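PDB 4F0C: glutathione transferase from Phanerochaete chrysosporium, which probably conjugates glutathione to small-molecule substrates, and binds oxidized glutathione disulfide. Local coordinates for residues L24-L30 with I81-D86; M102-L106 with T167-F173. All blocks are in the same frame, centred on the assembly; numbering follows the deposited sequence. Where two conformers were deposited one is given.

Contact 1 and contact 2 each pack helices within one domain of a glutathione transferase, the first in the thioredoxin-like domain and the second in the all-helical one. In chain order they are in series: contact 1 pairs helix 18-28 with helix 74-85, and contact 2 then pairs helix 96-126, the next helix along, with the short helix 168-172. Their centres lie about 14 Å apart, close enough for the two to meet directly. CG2 of Ile168 reaches across to Leu24 and Val82, and there the packing of one domain passes into that of the other. Both contacts also touch the second subunit, so they lie near the dimer interface.

Contact 1 (L24-L30 with I81-D86)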
loop_
_atom_site.group_PDB
_atom_site.type_symbol
_atom_site.label_atom_id
_atom_site.label_comp_id
_atom_site.label_asym_id
_atom_site.label_seq_id
_atom_site.Cartn_x
_atom_site.Cartn_y
_atom_site.Cartn_z
ATOM N N LEU A 24 -7.347 -16.180 4.830
ATOM C CA LEU A 24 -7.631 -15.848 6.232
ATOM C C LEU A 24 -8.982 -16.376 6.694
ATOM O O LEU A 24 -9.105 -16.894 7.805
ATOM C CB LEU A 24 -7.520 -14.327 6.494
ATOM C CG LEU A 24 -7.936 -13.905 7.925
ATOM C CD1 LEU A 24 -6.960 -14.534 8.936
ATOM C CD2 LEU A 24 -7.863 -12.385 8.018
ATOM N N LEU A 25 -9.998 -16.246 5.843
ATOM C CA LEU A 25 -11.329 -16.736 6.217
ATOM C C LEU A 25 -11.289 -18.259 6.447
ATOM O O LEU A 25 -11.901 -18.762 7.394
ATOM C CB LEU A 25 -12.361 -16.388 5.138
ATOM C CG LEU A 25 -12.710 -14.893 5.015
ATOM C CD1 LEU A 25 -13.548 -14.674 3.764
ATOM C CD2 LEU A 25 -13.458 -14.380 6.241
ATOM N N ARG A 26 -10.567 -18.982 5.583
ATOM C CA ARG A 26 -10.432 -20.436 5.768
ATOM C C ARG A 26 -9.662 -20.769 7.044
ATOM O O ARG A 26 -10.038 -21.690 7.756
ATOM C CB ARG A 26 -9.765 -21.106 4.563
ATOM C CG ARG A 26 -10.606 -21.061 3.298
ATOM C CD ARG A 26 -9.962 -21.800 2.087
ATOM N NE ARG A 26 -10.670 -21.342 0.896
ATOM C CZ ARG A 26 -11.800 -21.865 0.434
ATOM N NH1 ARG A 26 -12.327 -22.954 0.990
ATOM N NH2 ARG A 26 -12.391 -21.302 -0.616
ATOM N N GLU A 27 -8.572 -20.041 7.306
ATOM C CA GLU A 27 -7.769 -20.254 8.528
ATOM C C GLU A 27 -8.621 -20.106 9.789
ATOM O O GLU A 27 -8.468 -20.862 10.748
ATOM C CB GLU A 27 -6.595 -19.247 8.608
ATOM C CG GLU A 27 -5.449 -19.515 7.629
ATOM C CD GLU A 27 -4.496 -20.639 8.076
ATOM O OE1 GLU A 27 -4.864 -21.473 8.917
ATOM O OE2 GLU A 27 -3.354 -20.676 7.577
ATOM N N LEU A 28 -9.514 -19.120 9.784
ATOM C CA LEU A 28 -10.359 -18.848 10.954
ATOM C C LEU A 28 -11.646 -19.662 10.977
ATOM O O LEU A 28 -12.401 -19.590 11.943
ATOM C CB LEU A 28 -10.690 -17.340 11.056
ATOM C CG LEU A 28 -9.541 -16.495 11.622
ATOM C CD1 LEU A 28 -9.732 -14.977 11.336
ATOM C CD2 LEU A 28 -9.373 -16.766 13.126
ATOM N N GLY A 29 -11.911 -20.419 9.916
ATOM C CA GLY A 29 -13.105 -21.252 9.882
ATOM C C GLY A 29 -14.395 -20.445 9.726
ATOM O O GLY A 29 -15.466 -20.901 10.108
ATOM N N LEU A 30 -14.291 -19.248 9.158
ATOM C CA LEU A 30 -15.440 -18.344 9.008
ATOM C C LEU A 30 -16.261 -18.671 7.755
ATOM O O LEU A 30 -15.715 -19.140 6.759
ATOM C CB LEU A 30 -14.938 -16.895 8.942
ATOM C CG LEU A 30 -14.346 -16.376 10.268
ATOM C CD1 LEU A 30 -13.499 -15.081 10.108
ATOM C CD2 LEU A 30 -15.473 -16.166 11.289
ATOM N N ILE A 81 -10.985 -8.329 9.646
ATOM C CA ILE A 81 -11.328 -9.677 10.075
ATOM C C ILE A 81 -10.631 -10.057 11.387
ATOM O O ILE A 81 -11.267 -10.618 12.306
ATOM C CB ILE A 81 -11.014 -10.702 8.983
ATOM C CG1 ILE A 81 -11.950 -10.480 7.790
ATOM C CG2 ILE A 81 -11.217 -12.152 9.534
ATOM C CD1 ILE A 81 -11.546 -11.243 6.538
ATOM N N VAL A 82 -9.332 -9.775 11.504
ATOM C CA VAL A 82 -8.662 -10.150 12.761
ATOM C C VAL A 82 -9.062 -9.271 13.948
ATOM O O VAL A 82 -9.116 -9.764 15.087
ATOM C CB VAL A 82 -7.109 -10.269 12.675
ATOM C CG1 VAL A 82 -6.714 -11.373 11.675
ATOM C CG2 VAL A 82 -6.443 -8.918 12.335
ATOM N N GLU A 83 -9.317 -7.986 13.723
ATOM C CA GLU A 83 -9.778 -7.161 14.832
ATOM C C GLU A 83 -11.092 -7.693 15.417
ATOM O O GLU A 83 -11.270 -7.784 16.644
ATOM C CB GLU A 83 -9.901 -5.694 14.398
ATOM C CG GLU A 83 -8.540 -5.001 14.342
ATOM C CD GLU A 83 -7.990 -4.695 15.737
ATOM O OE1 GLU A 83 -6.766 -4.495 15.873
ATOM O OE2 GLU A 83 -8.787 -4.645 16.696
ATOM N N LYS A 84 -12.012 -8.075 14.543
ATOM C CA LYS A 84 -13.340 -8.432 15.026
ATOM C C LYS A 84 -13.555 -9.914 15.295
ATOM O O LYS A 84 -14.429 -10.268 16.076
ATOM C CB LYS A 84 -14.428 -7.910 14.060
ATOM C CG LYS A 84 -14.704 -6.420 14.244
ATOM C CD LYS A 84 -15.969 -5.925 13.507
ATOM C CE LYS A 84 -17.254 -6.651 13.874
ATOM N NZ LYS A 84 -17.842 -6.319 15.213
ATOM N N TYR A 85 -12.776 -10.773 14.641
ATOM C CA TYR A 85 -13.059 -12.209 14.632
ATOM C C TYR A 85 -11.822 -13.096 14.877
ATOM O O TYR A 85 -11.843 -14.299 14.585
ATOM C CB TYR A 85 -13.736 -12.621 13.316
ATOM C CG TYR A 85 -15.011 -11.830 13.046
ATOM C CD1 TYR A 85 -16.146 -12.022 13.844
ATOM C CD2 TYR A 85 -15.055 -10.858 12.038
ATOM C CE1 TYR A 85 -17.302 -11.294 13.618
ATOM C CE2 TYR A 85 -16.217 -10.131 11.791
ATOM C CZ TYR A 85 -17.339 -10.337 12.608
ATOM O OH TYR A 85 -18.520 -9.633 12.396
ATOM N N ASP A 86 -10.796 -12.519 15.483
ATOM C CA ASP A 86 -9.644 -13.304 15.940
ATOM C C ASP A 86 -9.337 -12.984 17.408
ATOM O O ASP A 86 -8.245 -12.461 17.732
ATOM C CB ASP A 86 -8.420 -13.033 15.017
ATOM C CG ASP A 86 -7.219 -13.929 15.346
ATOM O OD1 ASP A 86 -7.425 -15.041 15.914
ATOM O OD2 ASP A 86 -6.084 -13.544 14.990
#
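Ile81 is the common partner of four leucines from 24-30, and its branches divide the work. The methyl CG2, anti to the backbone N, touches Leu24 CD2 at 3.7 Å, Leu28 CD1 at 3.7 Å and Leu30 CD1 at 3.8 Å. The longer branch, through CG1, turns off at roughly a right angle and brings CD1 to 3.7 Å from Leu25 CD2. Leu24 meets Ile81 tip to tip, whereas Leu28 and Leu30 each slide past Ile81, running opposite to it, and Leu25 lies crosswise to it. At the margins of this apolar patch, Leu24 CD2 also reaches Val82 CG1 at 4.0 Å, and Leu30 CD1 rests 4.0 Å from Tyr85 CB.

The helices concerned, 18-28 and 74-85, belong to the thioredoxin-like domain of the glutathione transferase fold. Their segments 24-28 and 81-85 run side by side at 25° with axes 11.7 Å apart, a spacing bridged by long branched side chains. Helix 18-28 ends in a Schellman motif at Gly29, whose positive phi turns the chain so that Leu30 rejoins the same apolar patch.

A second kind of contact sets a methyl against oxygens: Leu28 CD2 is 3.8 Å from both Tyr85 O and Asp86 OD1. The carboxylate of Asp86 is held elsewhere, by Ser92 and the backbone N-H groups of Lys90 and Phe91, while the Tyr85 hydroxyl bonds to Asp63.

Contact 2 (M102-L106 with T167-F173); sequences MTQWL and TIADISF. With SO4 (sulfate ion), chain C.
Met102 lies across Thr167, Ile168 and Ala169, the first turn of the helix it faces. Its CB starts toward that helix, and with CG anti to the backbone N (chi1 -172°) the chain leads on to Ala169, whose CB is 3.9 Å from Met102 CG. The sulfur follows, touching Thr167 CB at 3.7 Å and Ile168 CG1 at a similar range. A bend at chi3 (73°) then turns the terminal CE across Ile168, near both CG1 and CD1.

One turn on, Trp105 CB also meets the Ala169 methyl, at 3.9 Å. The benzo edge of its indole approaches Phe173 CZ, while NE1 points to O3 of a sulfate, an oxygen lying at the ring edge in its plane, in a nearly straight bond of 2.8 Å. Gln104 NE2 donates to O1 of the same ion, probably a guest from the crystallisation liquor, which Arg158 of the same chain and Trp72 of the second subunit also hold. Leu106 packs farther along, its CD2 3.6 Å from Ser172 CB and its CD1 against Ile168 CD1. The Ser172 hydroxyl is spent on its own helix, donating to Ala169 O at 2.8 Å.

The short helix starts with a capping box: Thr167 OG1 accepts from Ala169 N, and Asp170 OD2 accepts from Thr167 N at 3.0 Å through its anti lone pair. Asp170 OD1 is left to Trp203 and Leu161 N. This Thr-x-x-Asp box, at the start of a buried helix packed almost parallel to segment 102-106 of helix 96-126, is the N-capping motif characteristic of the glutathione transferase C-terminal domain.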
loop_
_atom_site.group_PDB
_atom_site.type_symbol
_atom_site.label_atom_id
_atom_site.label_comp_id
_atom_site.label_asym_id
_atom_site.label_seq_id
_atom_site.Cartn_x
_atom_site.Cartn_y
_atom_site.Cartn_z
ATOM N N MET A 102 3.029 -5.077 12.876
ATOM C CA MET A 102 2.268 -5.920 11.939
ATOM C C MET A 102 1.680 -5.047 10.814
ATOM O O MET A 102 1.674 -5.423 9.630
ATOM C CB MET A 102 1.178 -6.699 12.683
ATOM C CG MET A 102 0.469 -7.759 11.817
ATOM S SD MET A 102 -0.828 -8.637 12.713
ATOM C CE MET A 102 -2.102 -7.371 12.797
ATOM N N THR A 103 1.189 -3.872 11.193
ATOM C CA THR A 103 0.646 -2.915 10.221
ATOM C C THR A 103 1.712 -2.393 9.248
ATOM O O THR A 103 1.465 -2.256 8.044
ATOM C CB THR A 103 -0.095 -1.780 10.943
ATOM O OG1 THR A 103 -1.238 -2.344 11.564
ATOM C CG2 THR A 103 -0.576 -0.687 9.984
ATOM N N GLN A 104 2.890 -2.094 9.776
ATOM C CA GLN A 104 4.018 -1.697 8.934
ATOM C C GLN A 104 4.300 -2.749 7.843
ATOM O O GLN A 104 4.440 -2.415 6.681
ATOM C CB GLN A 104 5.253 -1.554 9.814
ATOM C CG GLN A 104 6.592 -1.323 9.066
ATOM C CD GLN A 104 7.756 -1.564 9.996
ATOM O OE1 GLN A 104 8.235 -0.638 10.658
ATOM N NE2 GLN A 104 8.194 -2.857 10.098
ATOM N N TRP A 105 4.400 -4.024 8.235
ATOM C CA TRP A 105 4.644 -5.078 7.263
ATOM C C TRP A 105 3.495 -5.206 6.262
ATOM O O TRP A 105 3.738 -5.481 5.090
ATOM C CB TRP A 105 4.951 -6.412 7.956
ATOM C CG TRP A 105 6.391 -6.404 8.463
ATOM C CD1 TRP A 105 6.810 -6.164 9.739
ATOM C CD2 TRP A 105 7.565 -6.583 7.668
ATOM N NE1 TRP A 105 8.193 -6.211 9.799
ATOM C CE2 TRP A 105 8.676 -6.462 8.533
ATOM C CE3 TRP A 105 7.779 -6.864 6.303
ATOM C CZ2 TRP A 105 10.003 -6.609 8.083
ATOM C CZ3 TRP A 105 9.113 -6.998 5.840
ATOM C CH2 TRP A 105 10.198 -6.847 6.733
ATOM N N LEU A 106 2.257 -5.020 6.717
ATOM C CA LEU A 106 1.116 -5.009 5.782
ATOM C C LEU A 106 1.235 -3.866 4.761
ATOM O O LEU A 106 0.967 -4.050 3.562
ATOM C CB LEU A 106 -0.236 -4.922 6.519
ATOM C CG LEU A 106 -0.584 -6.193 7.297
ATOM C CD1 LEU A 106 -1.721 -5.927 8.326
ATOM C CD2 LEU A 106 -1.007 -7.267 6.293
ATOM N N THR A 167 1.174 -14.386 11.532
ATOM C CA THR A 167 0.074 -13.395 11.529
ATOM C C THR A 167 -0.373 -13.066 10.095
ATOM O O THR A 167 0.199 -13.569 9.118
ATOM C CB THR A 167 0.489 -12.045 12.175
ATOM O OG1 THR A 167 1.504 -11.417 11.368
ATOM C CG2 THR A 167 1.030 -12.263 13.607
ATOM N N ILE A 168 -1.378 -12.211 9.966
ATOM C CA ILE A 168 -1.794 -11.763 8.649
ATOM C C ILE A 168 -0.666 -11.013 7.923
ATOM O O ILE A 168 -0.715 -10.909 6.701
ATOM C CB ILE A 168 -3.084 -10.903 8.699
ATOM C CG1 ILE A 168 -2.964 -9.791 9.778
ATOM C CG2 ILE A 168 -4.281 -11.828 8.997
ATOM C CD1 ILE A 168 -4.016 -8.641 9.579
ATOM N N ALA A 169 0.343 -10.518 8.650
ATOM C CA ALA A 169 1.479 -9.903 7.933
ATOM C C ALA A 169 2.109 -10.949 7.020
ATOM O O ALA A 169 2.330 -10.674 5.849
ATOM C CB ALA A 169 2.527 -9.304 8.865
ATOM N N ASP A 170 2.360 -12.155 7.533
ATOM C CA ASP A 170 2.949 -13.209 6.697
ATOM C C ASP A 170 1.979 -13.638 5.619
ATOM O O ASP A 170 2.357 -13.787 4.445
ATOM C CB ASP A 170 3.345 -14.438 7.549
ATOM C CG ASP A 170 4.177 -14.048 8.763
ATOM O OD1 ASP A 170 5.403 -13.864 8.589
ATOM O OD2 ASP A 170 3.594 -13.877 9.863
ATOM N N ILE A 171 0.717 -13.834 6.013
ATOM C CA ILE A 171 -0.252 -14.399 5.078
ATOM C C ILE A 171 -0.440 -13.470 3.879
ATOM O O ILE A 171 -0.609 -13.933 2.745
ATOM C CB ILE A 171 -1.611 -14.672 5.765
ATOM C CG1 ILE A 171 -1.440 -15.753 6.855
ATOM C CG2 ILE A 171 -2.687 -15.109 4.738
ATOM C CD1 ILE A 171 -2.711 -15.913 7.726
ATOM N N SER A 172 -0.370 -12.164 4.133
ATOM C CA SER A 172 -0.642 -11.167 3.097
ATOM C C SER A 172 0.316 -11.267 1.909
ATOM O O SER A 172 -0.040 -10.864 0.807
ATOM C CB SER A 172 -0.601 -9.736 3.695
ATOM O OG SER A 172 0.757 -9.359 3.926
ATOM N N PHE A 173 1.512 -11.826 2.123
ATOM C CA PHE A 173 2.526 -11.930 1.065
ATOM C C PHE A 173 2.403 -13.181 0.206
ATOM O O PHE A 173 3.047 -13.273 -0.852
ATOM C CB PHE A 173 3.958 -11.959 1.659
ATOM C CG PHE A 173 4.463 -10.624 2.126
ATOM C CD1 PHE A 173 5.254 -9.845 1.301
ATOM C CD2 PHE A 173 4.189 -10.166 3.411
ATOM C CE1 PHE A 173 5.734 -8.610 1.740
ATOM C CE2 PHE A 173 4.660 -8.941 3.852
ATOM C CZ PHE A 173 5.458 -8.160 3.017
HETATM S S SO4 C . 11.070 -4.743 11.855
HETATM O O1 SO4 C . 10.846 -3.701 10.841
HETATM O O2 SO4 C . 10.953 -4.189 13.186
HETATM O O3 SO4 C . 10.031 -5.799 11.886
HETATM O O4 SO4 C . 12.353 -5.322 11.574
#